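PDB 2A2U: protein (alpha-2u-globulin) from Rattus norvegicus, which probably binds small hydrophobic molecules inside a lipocalin beta barrel and forms a complex with an inducer of hyaline droplets. Local coordinates for residues F39-A44 / D148-F153; S56-M61 / I168-T173; D96-V101 / T108-K113; M121-N126 / Q134-Y139. All coordinates share one frame; numbering follows the deposited sequence.

How the contacts relate
Strand 36-44, the first of the barrel, supplies one side of contact 1, and residues 56-61, leading into the next strand, supply one side of contact 2. Two hairpins follow. Contact 3 closes a short loop between strands 99-102 and 106-114; contact 4 then does the same for strands 119-128 and 131-140, and strands 106-114 and 119-128 are neighbours in the sheet. Helix 147-158 next returns to strand 36-44, completing contact 1, before residues 168-173 complete contact 2. The long spans of contacts 1 and 2 therefore cross, and each encloses both hairpins. Together they tie the C-terminal part of the chain back to the start of the barrel.

Contact 1 of 4, residues F39-A44 / D148-F153; sequences FSIVVA and DIKEKF
The helical segment 148-153 passes strand 39-44 with 9.9 Å between their axes and a crossing angle of -33°, so the two run in broadly the same direction. Lys150 is the first residue of 148-153 to touch the strand. Beyond CG its chain is extended, and it crosses Ile41 at about a right angle, with Lys150 CE 3.8 Å from Ile41 CG2. Lys150 CD passes Val42 CG2 at a looser 4.3 Å. The ammonium group reaches farther, to salt bridges with Asp144 and Asp169, so the methylenes pack while two carboxylates hold the charge. Three residues on, Phe153 has CG anti to its backbone N (chi1 177°), and the Phe153 and Val42 side chains run past one another head to tail, bringing Phe153 CE2 to 3.4 Å from Val42 CG1. The same CE2 meets Ala44 CB at 4.5 Å. No hydrogen bond crosses this apolar interface. A classic beta bulge places Ile41 and Val42 both opposite Leu138, and both direct CB toward the helix. Phe153 also packs on Met136 and Leu138 of strand 131-140 and on Met121 of strand 119-128, which sets helix 147-158 against three barrel strands, as in other lipocalins.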
loop_
_atom_site.group_PDB
_atom_site.type_symbol
_atom_site.label_atom_id
_atom_site.label_comp_id
_atom_site.label_asym_id
_atom_site.label_seq_id
_atom_site.Cartn_x
_atom_site.Cartn_y
_atom_site.Cartn_z
ATOM N N PHE A 39 -7.965 23.720 -3.710
ATOM C CA PHE A 39 -9.401 23.478 -3.794
ATOM C C PHE A 39 -9.739 23.071 -5.207
ATOM O O PHE A 39 -9.072 23.501 -6.145
ATOM C CB PHE A 39 -10.180 24.749 -3.481
ATOM C CG PHE A 39 -10.023 25.225 -2.083
ATOM C CD1 PHE A 39 -8.965 26.047 -1.728
ATOM C CD2 PHE A 39 -10.940 24.857 -1.116
ATOM C CE1 PHE A 39 -8.824 26.494 -0.430
ATOM C CE2 PHE A 39 -10.809 25.301 0.189
ATOM C CZ PHE A 39 -9.747 26.121 0.531
ATOM N N SER A 40 -10.773 22.250 -5.360
ATOM C CA SER A 40 -11.216 21.804 -6.674
ATOM C C SER A 40 -12.089 22.886 -7.280
ATOM O O SER A 40 -13.108 23.253 -6.702
ATOM C CB SER A 40 -11.995 20.495 -6.562
ATOM O OG SER A 40 -11.107 19.424 -6.318
ATOM N N ILE A 41 -11.684 23.391 -8.440
ATOM C CA ILE A 41 -12.423 24.447 -9.110
ATOM C C ILE A 41 -13.201 23.946 -10.334
ATOM O O ILE A 41 -14.418 24.114 -10.407
ATOM C CB ILE A 41 -11.481 25.608 -9.508
ATOM C CG1 ILE A 41 -10.565 25.988 -8.331
ATOM C CG2 ILE A 41 -12.287 26.807 -9.973
ATOM C CD1 ILE A 41 -11.286 26.352 -7.035
ATOM N N VAL A 42 -12.504 23.337 -11.291
ATOM C CA VAL A 42 -13.137 22.827 -12.508
ATOM C C VAL A 42 -12.540 21.477 -12.894
ATOM O O VAL A 42 -11.324 21.298 -12.855
ATOM C CB VAL A 42 -12.928 23.802 -13.699
ATOM C CG1 VAL A 42 -13.579 23.265 -14.946
ATOM C CG2 VAL A 42 -13.483 25.167 -13.371
ATOM N N VAL A 43 -13.405 20.518 -13.215
ATOM C CA VAL A 43 -12.979 19.186 -13.647
ATOM C C VAL A 43 -13.582 18.955 -15.024
ATOM O O VAL A 43 -14.699 19.379 -15.289
ATOM C CB VAL A 43 -13.463 18.054 -12.697
ATOM C CG1 VAL A 43 -12.887 18.245 -11.319
ATOM C CG2 VAL A 43 -14.969 18.022 -12.628
ATOM N N ALA A 44 -12.851 18.282 -15.900
ATOM C CA ALA A 44 -13.347 18.036 -17.240
ATOM C C ALA A 44 -12.884 16.688 -17.744
ATOM O O ALA A 44 -11.707 16.346 -17.624
ATOM C CB ALA A 44 -12.865 19.120 -18.168
ATOM N N ASP A 148 -10.748 34.397 -15.865
ATOM C CA ASP A 148 -9.702 34.311 -16.873
ATOM C C ASP A 148 -8.996 32.969 -16.766
ATOM O O ASP A 148 -8.716 32.332 -17.781
ATOM C CB ASP A 148 -8.670 35.421 -16.667
ATOM C CG ASP A 148 -9.294 36.790 -16.603
ATOM O OD1 ASP A 148 -10.351 37.003 -17.232
ATOM O OD2 ASP A 148 -8.724 37.659 -15.917
ATOM N N ILE A 149 -8.706 32.549 -15.535
ATOM C CA ILE A 149 -8.025 31.279 -15.308
ATOM C C ILE A 149 -8.911 30.156 -15.815
ATOM O O ILE A 149 -8.438 29.224 -16.464
ATOM C CB ILE A 149 -7.734 31.034 -13.809
ATOM C CG1 ILE A 149 -7.034 32.237 -13.190
ATOM C CG2 ILE A 149 -6.850 29.818 -13.648
ATOM C CD1 ILE A 149 -5.768 32.629 -13.902
ATOM N N LYS A 150 -10.207 30.281 -15.567
ATOM C CA LYS A 150 -11.145 29.265 -15.996
ATOM C C LYS A 150 -11.274 29.169 -17.514
ATOM O O LYS A 150 -11.608 28.107 -18.035
ATOM C CB LYS A 150 -12.509 29.492 -15.358
ATOM C CG LYS A 150 -12.480 29.457 -13.857
ATOM C CD LYS A 150 -13.886 29.463 -13.322
ATOM C CE LYS A 150 -13.910 29.668 -11.826
ATOM N NZ LYS A 150 -15.306 29.650 -11.312
ATOM N N GLU A 151 -10.999 30.262 -18.222
ATOM C CA GLU A 151 -11.082 30.267 -19.681
ATOM C C GLU A 151 -9.885 29.549 -20.272
ATOM O O GLU A 151 -10.035 28.717 -21.163
ATOM C CB GLU A 151 -11.109 31.691 -20.222
ATOM C CG GLU A 151 -12.346 32.039 -21.024
ATOM C CD GLU A 151 -12.553 31.167 -22.245
ATOM O OE1 GLU A 151 -11.567 30.768 -22.902
ATOM O OE2 GLU A 151 -13.726 30.904 -22.566
ATOM N N LYS A 152 -8.695 29.919 -19.803
ATOM C CA LYS A 152 -7.444 29.317 -20.250
ATOM C C LYS A 152 -7.542 27.804 -20.097
ATOM O O LYS A 152 -7.092 27.047 -20.955
ATOM C CB LYS A 152 -6.278 29.856 -19.411
ATOM C CG LYS A 152 -5.019 28.989 -19.437
ATOM C CD LYS A 152 -3.912 29.558 -18.557
ATOM C CE LYS A 152 -3.330 30.827 -19.160
ATOM N NZ LYS A 152 -2.229 31.453 -18.361
ATOM N N PHE A 153 -8.145 27.375 -18.993
ATOM C CA PHE A 153 -8.317 25.965 -18.709
ATOM C C PHE A 153 -9.321 25.361 -19.677
ATOM O O PHE A 153 -9.093 24.278 -20.204
ATOM C CB PHE A 153 -8.771 25.767 -17.258
ATOM C CG PHE A 153 -9.055 24.335 -16.898
ATOM C CD1 PHE A 153 -8.019 23.420 -16.737
ATOM C CD2 PHE A 153 -10.363 23.895 -16.748
ATOM C CE1 PHE A 153 -8.288 22.093 -16.435
ATOM C CE2 PHE A 153 -10.635 22.568 -16.447
ATOM C CZ PHE A 153 -9.595 21.668 -16.293
#

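Contact 2 of 4, residues S56-M61 / I168-T173; sequences SMRVFM and IDLTKT
Asp169 OD1 is gripped by two bonds, both from Thr171: the hydroxyl OG1 donates at 2.5 Å to Asp169 OD1, and Thr171 N closes an Asx turn onto the same oxygen at 3.0 Å. Both donors stand above the carboxylate plane. The carbonyl of Leu170 is likewise doubly held, by Thr173 N and by Thr173 OG1, so the chain leaving strand 167-169 is fixed in a compact bend. That bend carries the Leu170 side chain toward residues 56-61, where the chain enters strand 60-67 of the lipocalin barrel; strands 60-67 and 167-169 both pair with strand 36-44, at different points along it. Leu170 divides its methyls between two flat groups. CD1 comes to the edge of the Phe60 ring, 3.9 Å from Phe60 CE1, whereas CD2 sits over the centre of one face of the Arg58 guanidinium, 3.8 Å from Arg58 CZ. Arg58 is the centre of an inverse gamma turn, and its side chain leaves anti to the backbone N, then bends at chi3 (-95°), with NE hydrogen-bonded to Ile51 O. At one terminal nitrogen, Arg58 NH2 touches Ile168 CG2 at 4.1 Å. At the other, Arg58 NH1 meets Thr173 tip to tip, 3.6 Å from Thr173 OG1, an approach that makes no hydrogen bond.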
loop_
_atom_site.group_PDB
_atom_site.type_symbol
_atom_site.label_atom_id
_atom_site.label_comp_id
_atom_site.label_asym_id
_atom_site.label_seq_id
_atom_site.Cartn_x
_atom_site.Cartn_y
_atom_site.Cartn_z
ATOM N N SER A 56 -16.272 8.597 -9.524
ATOM C CA SER A 56 -15.036 8.422 -8.767
ATOM C C SER A 56 -14.042 9.558 -8.950
ATOM O O SER A 56 -13.251 9.834 -8.057
ATOM C CB SER A 56 -14.358 7.111 -9.158
ATOM O OG SER A 56 -13.841 7.176 -10.478
ATOM N N MET A 57 -14.062 10.194 -10.117
ATOM C CA MET A 57 -13.132 11.279 -10.392
ATOM C C MET A 57 -13.604 12.660 -9.918
ATOM O O MET A 57 -12.838 13.631 -9.957
ATOM C CB MET A 57 -12.758 11.299 -11.874
ATOM C CG MET A 57 -12.069 10.030 -12.368
ATOM S SD MET A 57 -10.604 9.570 -11.420
ATOM C CE MET A 57 -10.608 7.753 -11.716
ATOM N N ARG A 58 -14.859 12.757 -9.482
ATOM C CA ARG A 58 -15.372 14.029 -8.965
ATOM C C ARG A 58 -14.850 14.178 -7.536
ATOM O O ARG A 58 -15.571 13.943 -6.567
ATOM C CB ARG A 58 -16.907 14.064 -8.963
ATOM C CG ARG A 58 -17.472 15.364 -8.380
ATOM C CD ARG A 58 -18.982 15.346 -8.245
ATOM N NE ARG A 58 -19.652 15.950 -9.392
ATOM C CZ ARG A 58 -20.366 17.071 -9.336
ATOM N NH1 ARG A 58 -20.510 17.719 -8.183
ATOM N NH2 ARG A 58 -20.934 17.550 -10.437
ATOM N N VAL A 59 -13.573 14.518 -7.417
ATOM C CA VAL A 59 -12.941 14.668 -6.114
ATOM C C VAL A 59 -12.779 16.127 -5.719
ATOM O O VAL A 59 -12.512 16.988 -6.557
ATOM C CB VAL A 59 -11.556 13.949 -6.047
ATOM C CG1 VAL A 59 -11.681 12.525 -6.556
ATOM C CG2 VAL A 59 -10.499 14.725 -6.821
ATOM N N PHE A 60 -12.942 16.386 -4.427
ATOM C CA PHE A 60 -12.828 17.719 -3.878
ATOM C C PHE A 60 -11.514 17.825 -3.115
ATOM O O PHE A 60 -11.417 17.473 -1.942
ATOM C CB PHE A 60 -14.024 17.984 -2.971
ATOM C CG PHE A 60 -15.347 17.700 -3.623
ATOM C CD1 PHE A 60 -15.648 18.236 -4.870
ATOM C CD2 PHE A 60 -16.289 16.893 -2.998
ATOM C CE1 PHE A 60 -16.867 17.978 -5.490
ATOM C CE2 PHE A 60 -17.518 16.629 -3.616
ATOM C CZ PHE A 60 -17.799 17.176 -4.865
ATOM N N MET A 61 -10.496 18.312 -3.805
ATOM C CA MET A 61 -9.163 18.455 -3.241
ATOM C C MET A 61 -9.142 19.313 -1.988
ATOM O O MET A 61 -10.007 20.165 -1.793
ATOM C CB MET A 61 -8.235 19.040 -4.305
ATOM C CG MET A 61 -6.732 18.953 -3.997
ATOM S SD MET A 61 -6.127 17.256 -3.631
ATOM C CE MET A 61 -7.106 16.297 -4.940
ATOM N N ILE A 168 -16.883 20.725 -16.131
ATOM C CA ILE A 168 -17.764 21.024 -15.006
ATOM C C ILE A 168 -17.139 21.943 -13.967
ATOM O O ILE A 168 -16.029 21.699 -13.508
ATOM C CB ILE A 168 -18.234 19.729 -14.309
ATOM C CG1 ILE A 168 -19.054 18.871 -15.281
ATOM C CG2 ILE A 168 -19.055 20.066 -13.075
ATOM C CD1 ILE A 168 -19.572 17.555 -14.699
ATOM N N ASP A 169 -17.851 23.017 -13.631
ATOM C CA ASP A 169 -17.398 23.991 -12.640
ATOM C C ASP A 169 -17.954 23.570 -11.277
ATOM O O ASP A 169 -19.143 23.749 -10.997
ATOM C CB ASP A 169 -17.894 25.394 -13.024
ATOM C CG ASP A 169 -17.354 26.497 -12.108
ATOM O OD1 ASP A 169 -16.793 26.194 -11.035
ATOM O OD2 ASP A 169 -17.495 27.684 -12.465
ATOM N N LEU A 170 -17.080 23.035 -10.427
ATOM C CA LEU A 170 -17.478 22.558 -9.109
ATOM C C LEU A 170 -17.699 23.642 -8.067
ATOM O O LEU A 170 -18.205 23.343 -6.984
ATOM C CB LEU A 170 -16.457 21.562 -8.564
ATOM C CG LEU A 170 -16.158 20.280 -9.333
ATOM C CD1 LEU A 170 -15.111 19.493 -8.580
ATOM C CD2 LEU A 170 -17.414 19.458 -9.489
ATOM N N THR A 171 -17.319 24.883 -8.373
ATOM C CA THR A 171 -17.485 25.979 -7.418
ATOM C C THR A 171 -18.937 26.280 -7.089
ATOM O O THR A 171 -19.233 26.860 -6.052
ATOM C CB THR A 171 -16.826 27.273 -7.898
ATOM O OG1 THR A 171 -17.424 27.687 -9.130
ATOM C CG2 THR A 171 -15.345 27.070 -8.085
ATOM N N LYS A 172 -19.835 25.893 -7.978
ATOM C CA LYS A 172 -21.230 26.141 -7.752
ATOM C C LYS A 172 -21.944 25.070 -6.924
ATOM O O LYS A 172 -22.948 25.359 -6.270
ATOM C CB LYS A 172 -21.895 26.373 -9.091
ATOM C CG LYS A 172 -21.502 27.612 -9.828
ATOM C CD LYS A 172 -20.896 27.409 -11.282
ATOM C CE LYS A 172 -21.233 28.648 -12.184
ATOM N NZ LYS A 172 -21.376 28.330 -13.621
ATOM N N THR A 173 -21.320 23.896 -6.829
ATOM C CA THR A 173 -21.851 22.768 -6.058
ATOM C C THR A 173 -21.223 22.585 -4.667
ATOM O O THR A 173 -20.364 23.366 -4.245
ATOM C CB THR A 173 -21.681 21.429 -6.826
ATOM O OG1 THR A 173 -20.348 20.924 -6.649
ATOM C CG2 THR A 173 -21.929 21.624 -8.319
#

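Contact 3 of 4, residues D96-V101 / T108-K113; sequences DGEYFV and TFTILK
Tyr99 and Phe109 form a hydrogen-bonded antiparallel pair in the beta hairpin of strands 99-102 and 106-114, part of the lipocalin barrel. Their ring planes are nearly parallel, at 11°, but, with centroids 5.4 Å from each other, offset so strongly that little of one ring covers the other. What lies over the Phe109 face instead is the Tyr99 methylene: a CH-pi contact puts Tyr99 CB 3.6 Å from the Phe109 ring centroid, offset toward the rim. Phe109 takes this place because its CG occupies the crowded position between backbone N and carbonyl carbon (chi1 68°), which swings the ring across to the neighbouring strand. Val101 CG1 approaches the same ring at its edge, 3.8 Å from Phe109 CE2. Ala90 and Leu124, from the strands beyond, also touch Phe109. An alanine in place of Phe109 would remove the surface under Tyr99 CB and Val101 CG1 and would probably loosen the packing across the hairpin. Phe100 and Thr108 project from the other face of the sheet, where the Phe100 ring meets Phe100 of the second subunit. Beside them, Glu98 crosses Thr108 obliquely, its OE1 3.6 Å from Thr108 CG2. Between the backbones, Tyr99 N hydrogen-bonds to Phe109 O at 3.0 Å. Phe109 N returns a bond to Tyr99 O at 3.1 Å. Tyr99 O also receives a CA-H contact from Thr108 CA at 3.3 Å.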
loop_
_atom_site.group_PDB
_atom_site.type_symbol
_atom_site.label_atom_id
_atom_site.label_comp_id
_atom_site.label_asym_id
_atom_site.label_seq_id
_atom_site.Cartn_x
_atom_site.Cartn_y
_atom_site.Cartn_z
ATOM N N ASP A 96 9.682 11.766 -17.881
ATOM C CA ASP A 96 9.512 13.204 -17.605
ATOM C C ASP A 96 8.166 13.801 -17.206
ATOM O O ASP A 96 7.263 14.028 -18.024
ATOM C CB ASP A 96 10.191 14.039 -18.716
ATOM C CG ASP A 96 10.190 15.561 -18.441
ATOM O OD1 ASP A 96 10.789 16.043 -17.453
ATOM O OD2 ASP A 96 9.637 16.297 -19.276
ATOM N N GLY A 97 8.073 14.062 -15.908
ATOM C CA GLY A 97 6.897 14.678 -15.334
ATOM C C GLY A 97 5.739 13.778 -15.000
ATOM O O GLY A 97 4.743 14.257 -14.457
ATOM N N GLU A 98 5.875 12.484 -15.281
ATOM C CA GLU A 98 4.798 11.533 -15.023
ATOM C C GLU A 98 4.771 10.955 -13.633
ATOM O O GLU A 98 5.795 10.575 -13.089
ATOM C CB GLU A 98 4.819 10.411 -16.047
ATOM C CG GLU A 98 4.460 10.879 -17.436
ATOM C CD GLU A 98 4.319 9.758 -18.430
ATOM O OE1 GLU A 98 4.227 8.586 -18.013
ATOM O OE2 GLU A 98 4.300 10.053 -19.641
ATOM N N TYR A 99 3.574 10.924 -13.065
ATOM C CA TYR A 99 3.346 10.385 -11.741
ATOM C C TYR A 99 2.348 9.252 -11.903
ATOM O O TYR A 99 1.545 9.262 -12.836
ATOM C CB TYR A 99 2.744 11.453 -10.831
ATOM C CG TYR A 99 3.729 12.482 -10.356
ATOM C CD1 TYR A 99 4.007 13.620 -11.111
ATOM C CD2 TYR A 99 4.390 12.316 -9.149
ATOM C CE1 TYR A 99 4.946 14.558 -10.677
ATOM C CE2 TYR A 99 5.323 13.237 -8.706
ATOM C CZ TYR A 99 5.599 14.358 -9.464
ATOM O OH TYR A 99 6.573 15.234 -9.014
ATOM N N PHE A 100 2.420 8.259 -11.021
ATOM C CA PHE A 100 1.488 7.143 -11.058
ATOM C C PHE A 100 0.736 7.031 -9.747
ATOM O O PHE A 100 1.318 7.181 -8.681
ATOM C CB PHE A 100 2.204 5.811 -11.310
ATOM C CG PHE A 100 1.272 4.611 -11.257
ATOM C CD1 PHE A 100 0.579 4.198 -12.393
ATOM C CD2 PHE A 100 1.029 3.952 -10.051
ATOM C CE1 PHE A 100 -0.347 3.161 -12.327
ATOM C CE2 PHE A 100 0.105 2.915 -9.980
ATOM C CZ PHE A 100 -0.582 2.523 -11.118
ATOM N N VAL A 101 -0.556 6.740 -9.831
ATOM C CA VAL A 101 -1.377 6.564 -8.646
ATOM C C VAL A 101 -2.454 5.542 -8.989
ATOM O O VAL A 101 -3.028 5.560 -10.083
ATOM C CB VAL A 101 -1.988 7.916 -8.143
ATOM C CG1 VAL A 101 -2.949 8.515 -9.168
ATOM C CG2 VAL A 101 -2.675 7.722 -6.819
ATOM N N THR A 108 -1.985 7.812 -14.772
ATOM C CA THR A 108 -0.751 8.491 -15.110
ATOM C C THR A 108 -1.124 9.958 -15.276
ATOM O O THR A 108 -2.034 10.288 -16.038
ATOM C CB THR A 108 -0.149 7.930 -16.402
ATOM O OG1 THR A 108 0.601 6.750 -16.094
ATOM C CG2 THR A 108 0.767 8.931 -17.061
ATOM N N PHE A 109 -0.483 10.831 -14.508
ATOM C CA PHE A 109 -0.778 12.254 -14.613
ATOM C C PHE A 109 0.444 13.144 -14.654
ATOM O O PHE A 109 1.535 12.729 -14.278
ATOM C CB PHE A 109 -1.727 12.713 -13.508
ATOM C CG PHE A 109 -1.138 12.671 -12.136
ATOM C CD1 PHE A 109 -0.404 13.746 -11.643
ATOM C CD2 PHE A 109 -1.362 11.584 -11.314
ATOM C CE1 PHE A 109 0.104 13.738 -10.349
ATOM C CE2 PHE A 109 -0.864 11.560 -10.023
ATOM C CZ PHE A 109 -0.129 12.648 -9.533
ATOM N N THR A 110 0.255 14.357 -15.168
ATOM C CA THR A 110 1.323 15.344 -15.269
ATOM C C THR A 110 0.814 16.713 -14.852
ATOM O O THR A 110 -0.389 16.954 -14.815
ATOM C CB THR A 110 1.859 15.464 -16.702
ATOM O OG1 THR A 110 0.773 15.712 -17.602
ATOM C CG2 THR A 110 2.560 14.200 -17.117
ATOM N N ILE A 111 1.742 17.590 -14.494
ATOM C CA ILE A 111 1.415 18.949 -14.094
ATOM C C ILE A 111 1.515 19.767 -15.361
ATOM O O ILE A 111 2.602 20.065 -15.849
ATOM C CB ILE A 111 2.385 19.444 -13.017
ATOM C CG1 ILE A 111 2.254 18.540 -11.790
ATOM C CG2 ILE A 111 2.074 20.874 -12.644
ATOM C CD1 ILE A 111 3.292 18.758 -10.729
ATOM N N LEU A 112 0.353 20.054 -15.923
ATOM C CA LEU A 112 0.238 20.780 -17.170
ATOM C C LEU A 112 0.688 22.231 -17.098
ATOM O O LEU A 112 1.499 22.665 -17.917
ATOM C CB LEU A 112 -1.204 20.702 -17.665
ATOM C CG LEU A 112 -1.409 20.543 -19.163
ATOM C CD1 LEU A 112 -0.662 19.319 -19.642
ATOM C CD2 LEU A 112 -2.887 20.408 -19.461
ATOM N N LYS A 113 0.159 22.980 -16.131
ATOM C CA LYS A 113 0.503 24.393 -15.971
ATOM C C LYS A 113 0.242 24.866 -14.543
ATOM O O LYS A 113 -0.744 24.475 -13.930
ATOM C CB LYS A 113 -0.292 25.242 -16.972
ATOM C CG LYS A 113 0.078 26.716 -16.990
ATOM C CD LYS A 113 -0.662 27.467 -18.092
ATOM C CE LYS A 113 -0.060 27.202 -19.468
ATOM N NZ LYS A 113 1.302 27.805 -19.629
#

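Contact 4 of 4, residues M121-N126 / Q134-Y139; sequences MFHLIN and QLMVLY
His123 leaves its strand with CG anti to the backbone N (chi1 175°), and CB and CG both pass Met136 CG at just over 4 Å. Farther out, CD2 presents the ring edge to that methylene, 3.4 Å from Met136 CG. At the tip, His123 NE2 donates to Gln134 OE1 at 2.7 Å, nearly straight at 167°. The acceptor lies in the imidazole plane, yet the amide is turned 81° from the ring, and the donor stands above the carbonyl plane. A leucine in place of His123 would lose this bond and would probably leave Gln134 less firmly positioned. Strands 119-128 and 131-140 form an antiparallel hairpin in the lipocalin barrel, with paired bonds joining Phe122 to Val137 and Leu124 to Leu135. On the face opposite His123, Phe122 and Tyr139 meet rim to rim, Phe122 CE2 lying 3.4 Å from Tyr139 CD2, and Leu124 runs alongside Leu135. That apolar face is consistent with a lining for hydrophobic ligands. The His123 face is mixed: apolar Met121 and Met136 lie under helix 147-158, the His160 ring meets His123, and in the polar His123-Gln134 bond the neutral amide oxygen would probably favour the tautomer with the proton on NE2.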
loop_
_atom_site.group_PDB
_atom_site.type_symbol
_atom_site.label_atom_id
_atom_site.label_comp_id
_atom_site.label_asym_id
_atom_site.label_seq_id
_atom_site.Cartn_x
_atom_site.Cartn_y
_atom_site.Cartn_z
ATOM N N MET A 121 -2.974 23.068 -13.046
ATOM C CA MET A 121 -3.763 22.261 -13.960
ATOM C C MET A 121 -3.074 20.910 -14.128
ATOM O O MET A 121 -1.886 20.834 -14.459
ATOM C CB MET A 121 -3.894 22.972 -15.313
ATOM C CG MET A 121 -4.303 24.433 -15.196
ATOM S SD MET A 121 -4.503 25.264 -16.766
ATOM C CE MET A 121 -5.398 26.709 -16.262
ATOM N N PHE A 122 -3.804 19.847 -13.816
ATOM C CA PHE A 122 -3.274 18.500 -13.942
ATOM C C PHE A 122 -3.967 17.834 -15.114
ATOM O O PHE A 122 -5.118 18.127 -15.414
ATOM C CB PHE A 122 -3.575 17.676 -12.690
ATOM C CG PHE A 122 -2.768 18.055 -11.479
ATOM C CD1 PHE A 122 -1.515 17.505 -11.272
ATOM C CD2 PHE A 122 -3.302 18.890 -10.501
ATOM C CE1 PHE A 122 -0.810 17.770 -10.114
ATOM C CE2 PHE A 122 -2.605 19.162 -9.343
ATOM C CZ PHE A 122 -1.358 18.601 -9.147
ATOM N N HIS A 123 -3.251 16.940 -15.780
ATOM C CA HIS A 123 -3.805 16.184 -16.893
ATOM C C HIS A 123 -3.597 14.714 -16.548
ATOM O O HIS A 123 -2.470 14.272 -16.331
ATOM C CB HIS A 123 -3.097 16.523 -18.196
ATOM C CG HIS A 123 -3.546 15.680 -19.347
ATOM N ND1 HIS A 123 -2.766 14.690 -19.888
ATOM C CD2 HIS A 123 -4.725 15.643 -20.013
ATOM C CE1 HIS A 123 -3.441 14.066 -20.836
ATOM N NE2 HIS A 123 -4.638 14.629 -20.930
ATOM N N LEU A 124 -4.683 13.959 -16.511
ATOM C CA LEU A 124 -4.615 12.556 -16.145
ATOM C C LEU A 124 -5.252 11.588 -17.126
ATOM O O LEU A 124 -6.315 11.858 -17.676
ATOM C CB LEU A 124 -5.257 12.369 -14.761
ATOM C CG LEU A 124 -5.614 10.959 -14.270
ATOM C CD1 LEU A 124 -5.566 10.913 -12.774
ATOM C CD2 LEU A 124 -6.984 10.515 -14.758
ATOM N N ILE A 125 -4.602 10.441 -17.304
ATOM C CA ILE A 125 -5.115 9.376 -18.158
ATOM C C ILE A 125 -5.383 8.183 -17.245
ATOM O O ILE A 125 -4.558 7.840 -16.408
ATOM C CB ILE A 125 -4.114 8.936 -19.228
ATOM C CG1 ILE A 125 -3.602 10.138 -20.005
ATOM C CG2 ILE A 125 -4.794 7.984 -20.204
ATOM C CD1 ILE A 125 -2.442 9.801 -20.920
ATOM N N ASN A 126 -6.526 7.541 -17.417
ATOM C CA ASN A 126 -6.877 6.399 -16.584
ATOM C C ASN A 126 -6.980 5.105 -17.384
ATOM O O ASN A 126 -7.404 5.125 -18.526
ATOM C CB ASN A 126 -8.203 6.683 -15.876
ATOM C CG ASN A 126 -8.760 5.471 -15.163
ATOM O OD1 ASN A 126 -9.426 4.639 -15.775
ATOM N ND2 ASN A 126 -8.518 5.378 -13.860
ATOM N N GLN A 134 -9.303 10.387 -20.549
ATOM C CA GLN A 134 -8.594 11.572 -20.101
ATOM C C GLN A 134 -9.395 12.302 -19.040
ATOM O O GLN A 134 -10.626 12.253 -19.020
ATOM C CB GLN A 134 -8.351 12.523 -21.263
ATOM C CG GLN A 134 -7.310 12.073 -22.243
ATOM C CD GLN A 134 -6.971 13.174 -23.213
ATOM O OE1 GLN A 134 -6.582 14.266 -22.808
ATOM N NE2 GLN A 134 -7.143 12.909 -24.502
ATOM N N LEU A 135 -8.676 13.006 -18.178
ATOM C CA LEU A 135 -9.268 13.798 -17.112
ATOM C C LEU A 135 -8.387 15.022 -16.905
ATOM O O LEU A 135 -7.172 14.900 -16.864
ATOM C CB LEU A 135 -9.313 13.011 -15.811
ATOM C CG LEU A 135 -9.838 13.868 -14.666
ATOM C CD1 LEU A 135 -11.327 14.031 -14.812
ATOM C CD2 LEU A 135 -9.538 13.214 -13.360
ATOM N N MET A 136 -8.993 16.198 -16.797
ATOM C CA MET A 136 -8.235 17.419 -16.570
ATOM C C MET A 136 -8.845 18.199 -15.430
ATOM O O MET A 136 -10.055 18.345 -15.351
ATOM C CB MET A 136 -8.154 18.260 -17.838
ATOM C CG MET A 136 -7.028 17.815 -18.720
ATOM S SD MET A 136 -6.857 18.767 -20.192
ATOM C CE MET A 136 -6.167 20.253 -19.557
ATOM N N VAL A 137 -8.010 18.650 -14.508
ATOM C CA VAL A 137 -8.512 19.401 -13.369
ATOM C C VAL A 137 -7.756 20.689 -13.120
ATOM O O VAL A 137 -6.562 20.804 -13.427
ATOM C CB VAL A 137 -8.479 18.563 -12.071
ATOM C CG1 VAL A 137 -9.479 17.443 -12.143
ATOM C CG2 VAL A 137 -7.105 17.986 -11.864
ATOM N N LEU A 138 -8.489 21.665 -12.590
ATOM C CA LEU A 138 -7.937 22.962 -12.240
ATOM C C LEU A 138 -8.119 23.118 -10.740
ATOM O O LEU A 138 -9.228 22.967 -10.238
ATOM C CB LEU A 138 -8.677 24.087 -12.971
ATOM C CG LEU A 138 -8.345 25.528 -12.577
ATOM C CD1 LEU A 138 -6.886 25.798 -12.848
ATOM C CD2 LEU A 138 -9.211 26.492 -13.359
ATOM N N TYR A 139 -7.015 23.325 -10.027
ATOM C CA TYR A 139 -7.047 23.530 -8.581
ATOM C C TYR A 139 -6.628 24.954 -8.302
ATOM O O TYR A 139 -5.756 25.494 -8.988
ATOM C CB TYR A 139 -6.070 22.604 -7.862
ATOM C CG TYR A 139 -6.462 21.161 -7.897
ATOM C CD1 TYR A 139 -7.797 20.794 -7.895
ATOM C CD2 TYR A 139 -5.498 20.161 -7.939
ATOM C CE1 TYR A 139 -8.168 19.471 -7.935
ATOM C CE2 TYR A 139 -5.856 18.831 -7.980
ATOM C CZ TYR A 139 -7.192 18.495 -7.979
ATOM O OH TYR A 139 -7.578 17.181 -8.023
#